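Local coordinates for protein FkbI (Streptomyces hygroscopicus, PDB 1R2J) that binds FAD and probably acts as an acyl-ACP dehydrogenase in making the methoxymalonyl extender unit of the polyketide FK520, at residues A[239-247]-A[314-325]. Residues are numbered along the deposited sequence; the frame is centred on the assembly and turned at random.
Sequences ACRTAAVAH and GAATAAQVLASA
Segments 239-247 and 314-322, parts of helices 219-248 and 297-322, run side by side in the same direction, their axes 9.0 Å apart at closest and inclined by 18°, with Ala244 and Ala318 nearest in backbone register at 5.4 Å between CA atoms. Small residues meet at the N-terminal end of the contact: Cys240 CB touches Ala318 CB at 3.7 Å, and Cys240 SG lies 3.7 Å from Ala315 CA, set beside the backbone N and anti to the carbonyl carbon (chi1 -69°). One turn on, the methyl of Ala244 packs against Val321 CG1, which also reaches the Ala244 carbonyl oxygen. Leu322 brings CD1 against the backbone of the facing helix, 3.8 Å from Ala244 CA and equally near Ala243 O. The imidazole of His247 closes the interface at the C-terminal end of both segments. With CG anti to the backbone N (chi1 -168°), the ring extends over the C-terminal end of helix 297-322; Leu322 CG lies over one face, while Val321 O approaches the edge near the ring plane, 3.3 Å from His247 CD2. His247 NE2 is 3.4 Å from Leu322 O, but the angle is too poor for a hydrogen bond. Ala325 CB, two residues past Ala323, the first to leave helical angles, touches His247 CE1 at 3.7 Å. Cutting His247 back to an alanine would probably open a gap over Leu322 CG and leave the Ala325 methyl without its ring partner. The pair belongs to the helical C-terminal domain of the acyl-CoA dehydrogenase fold, away from the FAD site. Helix 332-345 packs on Cys240 and Ala243 through Ala336 and Val333, helix 262-287 meets Ala244 through Leu271, and Leu258, in the loop after strand 256-257, touches His247.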
loop_
_atom_site.group_PDB
_atom_site.type_symbol
_atom_site.label_atom_id
_atom_site.label_comp_id
_atom_site.label_asym_id
_atom_site.label_seq_id
_atom_site.Cartn_x
_atom_site.Cartn_y
_atom_site.Cartn_z
ATOM N N ALA A 239 -6.952 -10.818 10.696
ATOM C CA ALA A 239 -6.320 -10.717 12.013
ATOM C C ALA A 239 -7.334 -10.363 13.097
ATOM O O ALA A 239 -7.285 -10.902 14.211
ATOM C CB ALA A 239 -5.206 -9.677 11.990
ATOM N N CYS A 240 -8.252 -9.456 12.774
ATOM C CA CYS A 240 -9.264 -9.047 13.741
ATOM C C CYS A 240 -10.255 -10.171 14.026
ATOM O O CYS A 240 -10.608 -10.411 15.181
ATOM C CB CYS A 240 -10.013 -7.808 13.249
ATOM S SG CYS A 240 -8.981 -6.329 13.233
ATOM N N ARG A 241 -10.696 -10.863 12.980
ATOM C CA ARG A 241 -11.642 -11.961 13.163
ATOM C C ARG A 241 -11.011 -13.091 13.981
ATOM O O ARG A 241 -11.630 -13.615 14.910
ATOM C CB ARG A 241 -12.117 -12.497 11.806
ATOM C CG ARG A 241 -13.176 -13.610 11.897
ATOM C CD ARG A 241 -12.557 -15.002 11.798
ATOM N NE ARG A 241 -11.933 -15.195 10.493
ATOM C CZ ARG A 241 -11.258 -16.279 10.123
ATOM N NH1 ARG A 241 -11.106 -17.301 10.960
ATOM N NH2 ARG A 241 -10.733 -16.339 8.905
ATOM N N THR A 242 -9.772 -13.447 13.657
ATOM C CA THR A 242 -9.103 -14.529 14.374
ATOM C C THR A 242 -8.780 -14.189 15.826
ATOM O O THR A 242 -8.844 -15.055 16.693
ATOM C CB THR A 242 -7.816 -14.970 13.654
ATOM O OG1 THR A 242 -6.941 -13.848 13.504
ATOM C CG2 THR A 242 -8.151 -15.536 12.283
ATOM N N ALA A 243 -8.435 -12.934 16.095
ATOM C CA ALA A 243 -8.121 -12.514 17.458
ATOM C C ALA A 243 -9.405 -12.458 18.294
ATOM O O ALA A 243 -9.409 -12.855 19.456
ATOM C CB ALA A 243 -7.438 -11.138 17.451
ATOM N N ALA A 244 -10.488 -11.965 17.699
ATOM C CA ALA A 244 -11.759 -11.868 18.399
ATOM C C ALA A 244 -12.302 -13.262 18.712
ATOM O O ALA A 244 -12.740 -13.520 19.828
ATOM C CB ALA A 244 -12.770 -11.083 17.557
ATOM N N VAL A 245 -12.275 -14.158 17.732
ATOM C CA VAL A 245 -12.767 -15.505 17.969
ATOM C C VAL A 245 -11.920 -16.191 19.045
ATOM O O VAL A 245 -12.460 -16.839 19.938
ATOM C CB VAL A 245 -12.760 -16.352 16.677
ATOM C CG1 VAL A 245 -13.720 -15.757 15.664
ATOM C CG2 VAL A 245 -11.371 -16.392 16.087
ATOM N N ALA A 246 -10.602 -16.036 18.973
ATOM C CA ALA A 246 -9.719 -16.660 19.962
ATOM C C ALA A 246 -10.085 -16.195 21.369
ATOM O O ALA A 246 -10.136 -16.997 22.301
ATOM C CB ALA A 246 -8.262 -16.326 19.664
ATOM N N HIS A 247 -10.348 -14.900 21.520
ATOM C CA HIS A 247 -10.710 -14.350 22.824
ATOM C C HIS A 247 -12.111 -14.820 23.233
ATOM O O HIS A 247 -12.354 -15.153 24.394
ATOM C CB HIS A 247 -10.670 -12.817 22.771
ATOM C CG HIS A 247 -10.752 -12.153 24.113
ATOM N ND1 HIS A 247 -9.783 -12.307 25.083
ATOM C CD2 HIS A 247 -11.665 -11.295 24.629
ATOM C CE1 HIS A 247 -10.091 -11.569 26.135
ATOM N NE2 HIS A 247 -11.229 -10.944 25.886
ATOM N N GLY A 314 -14.482 -3.349 11.301
ATOM C CA GLY A 314 -14.106 -4.619 11.906
ATOM C C GLY A 314 -13.103 -4.454 13.037
ATOM O O GLY A 314 -13.206 -5.108 14.075
ATOM N N ALA A 315 -12.128 -3.575 12.845
ATOM C CA ALA A 315 -11.110 -3.352 13.862
ATOM C C ALA A 315 -11.737 -2.795 15.138
ATOM O O ALA A 315 -11.363 -3.202 16.232
ATOM C CB ALA A 315 -10.024 -2.406 13.328
ATOM N N ALA A 316 -12.694 -1.875 15.000
ATOM C CA ALA A 316 -13.353 -1.301 16.173
ATOM C C ALA A 316 -14.150 -2.376 16.911
ATOM O O ALA A 316 -14.186 -2.404 18.141
ATOM C CB ALA A 316 -14.272 -0.145 15.761
ATOM N N THR A 317 -14.777 -3.265 16.146
ATOM C CA THR A 317 -15.576 -4.358 16.699
ATOM C C THR A 317 -14.693 -5.357 17.448
ATOM O O THR A 317 -15.040 -5.809 18.544
ATOM C CB THR A 317 -16.336 -5.078 15.573
ATOM O OG1 THR A 317 -17.253 -4.154 14.973
ATOM C CG2 THR A 317 -17.101 -6.288 16.106
ATOM N N ALA A 318 -13.544 -5.686 16.859
ATOM C CA ALA A 318 -12.613 -6.624 17.477
ATOM C C ALA A 318 -12.054 -6.019 18.765
ATOM O O ALA A 318 -11.886 -6.713 19.769
ATOM C CB ALA A 318 -11.466 -6.961 16.510
ATOM N N ALA A 319 -11.757 -4.724 18.734
ATOM C CA ALA A 319 -11.231 -4.065 19.920
ATOM C C ALA A 319 -12.262 -4.152 21.037
ATOM O O ALA A 319 -11.908 -4.321 22.201
ATOM C CB ALA A 319 -10.901 -2.604 19.620
ATOM N N GLN A 320 -13.536 -4.035 20.678
ATOM C CA GLN A 320 -14.615 -4.104 21.660
ATOM C C GLN A 320 -14.643 -5.488 22.312
ATOM O O GLN A 320 -14.753 -5.611 23.530
ATOM C CB GLN A 320 -15.957 -3.826 20.984
ATOM C CG GLN A 320 -17.138 -3.774 21.945
ATOM C CD GLN A 320 -17.124 -2.520 22.786
ATOM O OE1 GLN A 320 -17.783 -2.442 23.828
ATOM N NE2 GLN A 320 -16.377 -1.522 22.331
ATOM N N VAL A 321 -14.546 -6.525 21.487
ATOM C CA VAL A 321 -14.556 -7.906 21.957
ATOM C C VAL A 321 -13.403 -8.187 22.916
ATOM O O VAL A 321 -13.610 -8.697 24.025
ATOM C CB VAL A 321 -14.482 -8.882 20.756
ATOM C CG1 VAL A 321 -14.360 -10.329 21.246
ATOM C CG2 VAL A 321 -15.741 -8.724 19.889
ATOM N N LEU A 322 -12.187 -7.847 22.498
ATOM C CA LEU A 322 -11.028 -8.069 23.350
ATOM C C LEU A 322 -11.040 -7.220 24.605
ATOM O O LEU A 322 -10.454 -7.595 25.613
ATOM C CB LEU A 322 -9.734 -7.821 22.576
ATOM C CG LEU A 322 -9.270 -9.098 21.879
ATOM C CD1 LEU A 322 -10.086 -9.323 20.612
ATOM C CD2 LEU A 322 -7.801 -8.988 21.561
ATOM N N ALA A 323 -11.709 -6.075 24.540
ATOM C CA ALA A 323 -11.796 -5.177 25.677
ATOM C C ALA A 323 -10.422 -4.842 26.273
ATOM O O ALA A 323 -9.476 -4.538 25.547
ATOM C CB ALA A 323 -12.718 -5.784 26.755
ATOM N N SER A 324 -10.306 -4.921 27.595
ATOM C CA SER A 324 -9.047 -4.587 28.255
ATOM C C SER A 324 -7.874 -5.420 27.769
ATOM O O SER A 324 -6.736 -4.957 27.794
ATOM C CB SER A 324 -9.174 -4.720 29.775
ATOM O OG SER A 324 -9.178 -6.074 30.176
ATOM N N ALA A 325 -8.139 -6.641 27.318
ATOM C CA ALA A 325 -7.067 -7.508 26.831
ATOM C C ALA A 325 -6.433 -6.988 25.531
ATOM O O ALA A 325 -5.266 -7.254 25.254
ATOM C CB ALA A 325 -7.593 -8.926 26.628
#